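Local coordinates for Alr3790 protein (Anabaena sp., PDB 3HIX) that is of unknown function but has a rhodanese-like domain, a fold shared by sulfurtransferases and Cdc25 phosphatases, at residues S23-N26 and D27-M31; D40-D43 and R44-S48. All blocks are in the same frame, centred on the assembly; numbering follows the deposited sequence.

Interaction 1 (S23-N26 and D27-M31). With MN (manganese (II) ion), chain D.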
loop_
_atom_site.group_PDB
_atom_site.type_symbol
_atom_site.label_atom_id
_atom_site.label_comp_id
_atom_site.label_asym_id
_atom_site.label_seq_id
_atom_site.Cartn_x
_atom_site.Cartn_y
_atom_site.Cartn_z
ATOM N N SER A 23 -10.809 -4.648 2.679
ATOM C CA SER A 23 -12.071 -4.690 1.949
ATOM C C SER A 23 -11.956 -3.780 0.736
ATOM O O SER A 23 -12.498 -4.071 -0.328
ATOM C CB SER A 23 -13.223 -4.202 2.835
ATOM O OG SER A 23 -13.140 -2.799 3.051
ATOM N N THR A 24 -11.247 -2.672 0.919
ATOM C CA THR A 24 -11.036 -1.695 -0.131
ATOM C C THR A 24 -10.077 -2.273 -1.164
ATOM O O THR A 24 -10.287 -2.141 -2.368
ATOM C CB THR A 24 -10.447 -0.397 0.453
ATOM O OG1 THR A 24 -11.314 0.097 1.481
ATOM C CG2 THR A 24 -10.302 0.658 -0.627
ATOM N N TYR A 25 -9.028 -2.923 -0.679
ATOM C CA TYR A 25 -8.037 -3.545 -1.544
ATOM C C TYR A 25 -8.740 -4.500 -2.512
ATOM O O TYR A 25 -8.491 -4.467 -3.720
ATOM C CB TYR A 25 -7.008 -4.273 -0.668
ATOM C CG TYR A 25 -5.975 -5.111 -1.394
ATOM C CD1 TYR A 25 -6.216 -6.455 -1.675
ATOM C CD2 TYR A 25 -4.732 -4.572 -1.749
ATOM C CE1 TYR A 25 -5.241 -7.252 -2.288
ATOM C CE2 TYR A 25 -3.750 -5.359 -2.362
ATOM C CZ TYR A 25 -4.012 -6.696 -2.625
ATOM O OH TYR A 25 -3.039 -7.480 -3.208
ATOM N N ASN A 26 -9.643 -5.319 -1.984
ATOM C CA ASN A 26 -10.396 -6.285 -2.785
ATOM C C ASN A 26 -11.171 -5.676 -3.949
ATOM O O ASN A 26 -11.330 -6.320 -4.976
ATOM C CB ASN A 26 -11.390 -7.056 -1.907
ATOM C CG ASN A 26 -10.710 -8.076 -1.011
ATOM O OD1 ASN A 26 -11.341 -8.679 -0.135
ATOM N ND2 ASN A 26 -9.423 -8.279 -1.231
ATOM N N ASP A 27 -11.662 -4.450 -3.765
ATOM C CA ASP A 27 -12.443 -3.741 -4.784
ATOM C C ASP A 27 -11.595 -3.222 -5.919
ATOM O O ASP A 27 -12.118 -2.748 -6.925
ATOM C CB ASP A 27 -13.185 -2.543 -4.176
ATOM C CG ASP A 27 -14.271 -2.960 -3.216
ATOM O OD1 ASP A 27 -14.691 -4.129 -3.299
ATOM O OD2 ASP A 27 -14.703 -2.124 -2.394
ATOM N N GLY A 28 -10.283 -3.288 -5.747
ATOM C CA GLY A 28 -9.384 -2.798 -6.768
ATOM C C GLY A 28 -8.121 -2.197 -6.194
ATOM O O GLY A 28 -8.164 -1.292 -5.358
ATOM N N HIS A 29 -6.983 -2.706 -6.644
ATOM C CA HIS A 29 -5.703 -2.204 -6.184
ATOM C C HIS A 29 -4.707 -2.184 -7.331
ATOM O O HIS A 29 -4.964 -2.750 -8.392
ATOM C CB HIS A 29 -5.169 -3.084 -5.049
ATOM C CG HIS A 29 -5.016 -4.527 -5.415
ATOM N ND1 HIS A 29 -3.907 -5.015 -6.071
ATOM C CD2 HIS A 29 -5.824 -5.591 -5.200
ATOM C CE1 HIS A 29 -4.037 -6.319 -6.241
ATOM N NE2 HIS A 29 -5.192 -6.694 -5.721
ATOM N N ILE A 30 -3.573 -1.531 -7.112
ATOM C CA ILE A 30 -2.524 -1.463 -8.115
ATOM C C ILE A 30 -2.032 -2.886 -8.348
ATOM O O ILE A 30 -1.760 -3.634 -7.403
ATOM C CB ILE A 30 -1.357 -0.557 -7.629
ATOM C CG1 ILE A 30 -1.824 0.899 -7.577
ATOM C CG2 ILE A 30 -0.143 -0.714 -8.533
ATOM C CD1 ILE A 30 -0.745 1.888 -7.141
HETATM N N MSE A 31 -1.936 -3.270 -9.613
HETATM C CA MSE A 31 -1.494 -4.611 -9.952
HETATM C C MSE A 31 -0.168 -4.924 -9.279
HETATM O O MSE A 31 0.795 -4.169 -9.400
HETATM C CB MSE A 31 -1.353 -4.751 -11.471
HETATM C CG MSE A 31 -0.903 -6.131 -11.945
HETATM SE SE MSE A 31 -0.974 -6.280 -13.889
HETATM C CE MSE A 31 -2.893 -6.211 -14.118
HETATM MN MN MN D . -16.250 -5.157 -2.230
HETATM O O HOH W 1 -14.783 -5.226 -0.393
HETATM O O HOH W 2 -10.149 0.052 -4.293
HETATM O O HOH W 3 -16.972 -3.159 -1.307
HETATM O O HOH W 4 -17.546 -5.241 -3.941
#
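The imidazole of His29 lies flat over the phenol ring of Tyr25 in an offset stack, centroids 3.7 Å apart and planes 7° from parallel. His29 CD2 sits above the middle of the tyrosine ring, while Tyr25 CZ falls near the imidazole rim, 3.3 Å from His29 NE2. Two torsions bring the rings together: Tyr25 carries CG opposite its own backbone N (chi1 174°), and His29 places CG between its N and carbonyl carbon (chi1 57°). The imidazole is fixed in rotation by ND1, which donates to Ile30 O at 2.9 Å, and by NE2, hydrogen-bonded to Glu100 OE2. Gly28-His29-Ile30 matches the Gly-His-Ile signature of rhodanese-like domains, entered here from helix 22-26: Gly28 N hydrogen-bonds to Tyr25 O at 3.0 Å, and the positive phi of Gly28 turns the chain into strand 29-30. With an alanine at Tyr25, the imidazole would probably lose the ring stacked on one of its faces, and Ala33 O its bonded hydroxyl. On the solvent side, Asp27 OD1 binds manganese at 2.2 Å with three waters, His102 and His104, the histidines probably from a purification tag. One of these waters donates to Ser23 O at 2.6 Å; another to Asp27 OD2.

Interaction 2 (D40-D43 and R44-S48); sequences DLVD and RASSS
Ser46 grips the carbonyl of Val42 twice. Its hydroxyl donates from OG to Val42 O at 2.6 Å, and its backbone N reaches the same Val42 O at 2.9 Å, the two donors approaching from opposite faces of the carbonyl plane. The first torsion explains the hydroxyl bond: OG stands opposite the carbonyl carbon of Ser46 (chi1 -62°), which turns it back toward the preceding turn and sets it 3.7 Å from Val42 CG1. Just before it along the helix, Arg44 N donates to Asp40 O at 3.0 Å with an almost straight N-H (173°), and Ala45 N to Leu41 O at 2.9 Å. This i to i+4 ladder defines the first turns of helix 41-48, which packs beside helix 62-74 in the rhodanese-like α/β domain. Asp40 holds the N-cap position, yet its carboxylate makes no capping bond. Arg44 runs extended from CG to NE past the Asp40 methylene, NE lying 3.8 Å from Asp40 CB. Opposite charges remain beyond salt-bridge range, since Asp40 OD2 is 4.3 Å from Arg44 NH2 and well out of the guanidinium plane. Near the C-terminal end, the hydroxyls of Ser47 and Ser48 both donate to Arg44 O, again from opposite faces. In the next shell, Leu41 and Ala45 pack on Leu72, Val42 touches Leu71, and Arg44 NH1 makes a weak bond to Ala35 O.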
loop_
_atom_site.group_PDB
_atom_site.type_symbol
_atom_site.label_atom_id
_atom_site.label_comp_id
_atom_site.label_asym_id
_atom_site.label_seq_id
_atom_site.Cartn_x
_atom_site.Cartn_y
_atom_site.Cartn_z
ATOM N N ASP A 40 -1.761 -3.409 10.659
ATOM C CA ASP A 40 -0.786 -4.507 10.673
ATOM C C ASP A 40 0.462 -4.237 9.841
ATOM O O ASP A 40 1.316 -5.104 9.694
ATOM C CB ASP A 40 -1.431 -5.798 10.170
ATOM C CG ASP A 40 -2.356 -6.418 11.187
ATOM O OD1 ASP A 40 -1.899 -6.676 12.321
ATOM O OD2 ASP A 40 -3.537 -6.649 10.853
ATOM N N LEU A 41 0.569 -3.023 9.318
ATOM C CA LEU A 41 1.689 -2.645 8.467
ATOM C C LEU A 41 3.098 -2.909 8.999
ATOM O O LEU A 41 3.869 -3.640 8.380
ATOM C CB LEU A 41 1.566 -1.177 8.090
ATOM C CG LEU A 41 2.669 -0.614 7.199
ATOM C CD1 LEU A 41 2.772 -1.392 5.884
ATOM C CD2 LEU A 41 2.358 0.841 6.947
ATOM N N VAL A 42 3.451 -2.309 10.130
ATOM C CA VAL A 42 4.790 -2.519 10.662
ATOM C C VAL A 42 5.094 -4.001 10.887
ATOM O O VAL A 42 6.174 -4.461 10.540
ATOM C CB VAL A 42 5.012 -1.743 11.979
ATOM C CG1 VAL A 42 6.399 -2.050 12.535
ATOM C CG2 VAL A 42 4.875 -0.252 11.729
ATOM N N ASP A 43 4.151 -4.749 11.456
ATOM C CA ASP A 43 4.358 -6.179 11.692
ATOM C C ASP A 43 4.628 -6.939 10.402
ATOM O O ASP A 43 5.649 -7.610 10.261
ATOM C CB ASP A 43 3.134 -6.802 12.363
ATOM C CG ASP A 43 2.987 -6.389 13.803
ATOM O OD1 ASP A 43 3.998 -5.993 14.421
ATOM O OD2 ASP A 43 1.859 -6.481 14.324
ATOM N N ARG A 44 3.705 -6.827 9.456
ATOM C CA ARG A 44 3.848 -7.532 8.190
ATOM C C ARG A 44 5.090 -7.148 7.390
ATOM O O ARG A 44 5.797 -8.022 6.883
ATOM C CB ARG A 44 2.607 -7.323 7.327
ATOM C CG ARG A 44 1.347 -7.940 7.895
ATOM C CD ARG A 44 0.220 -7.813 6.894
ATOM N NE ARG A 44 -1.026 -8.396 7.380
ATOM C CZ ARG A 44 -2.155 -8.408 6.680
ATOM N NH1 ARG A 44 -2.186 -7.868 5.469
ATOM N NH2 ARG A 44 -3.250 -8.960 7.184
ATOM N N ALA A 45 5.349 -5.850 7.264
ATOM C CA ALA A 45 6.517 -5.390 6.522
ATOM C C ALA A 45 7.810 -5.853 7.192
ATOM O O ALA A 45 8.766 -6.238 6.519
ATOM C CB ALA A 45 6.500 -3.876 6.411
ATOM N N SER A 46 7.836 -5.813 8.519
ATOM C CA SER A 46 9.022 -6.230 9.264
ATOM C C SER A 46 9.327 -7.712 9.091
ATOM O O SER A 46 10.482 -8.123 9.149
ATOM C CB SER A 46 8.846 -5.928 10.756
ATOM O OG SER A 46 8.689 -4.540 10.979
ATOM N N SER A 47 8.293 -8.519 8.876
ATOM C CA SER A 47 8.491 -9.955 8.717
ATOM C C SER A 47 8.533 -10.413 7.264
ATOM O O SER A 47 8.947 -11.537 6.981
ATOM C CB SER A 47 7.386 -10.722 9.445
ATOM O OG SER A 47 6.158 -10.643 8.744
ATOM N N SER A 48 8.121 -9.546 6.343
ATOM C CA SER A 48 8.087 -9.916 4.931
ATOM C C SER A 48 9.077 -9.191 4.032
ATOM O O SER A 48 9.432 -9.693 2.967
ATOM C CB SER A 48 6.683 -9.679 4.367
ATOM O OG SER A 48 5.692 -10.273 5.181
#

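Overall arrangement
Interaction 1 precedes interaction 2 along the chain, and both fall inside the one rhodanese-like domain. Their centres are 19 Å apart and their nearest atoms about 8 Å, so they do not touch. Residues 23-31 leave helix 22-26, which follows strand 15-18, and enter the short strand 29-30, paired antiparallel with strand 97-98. The chain then passes through 34-35, an outermost strand of the four-stranded parallel sheet and neighbour of 15-18, before reaching residues 40-48. Interaction 1 turns a helix end into a strand, and Asn26, Asp27 and His29 there also reach the C-terminal segment through Glu98, Glu100 and a manganese site, whereas interaction 2 is internal to a single helix resting on helix 62-74.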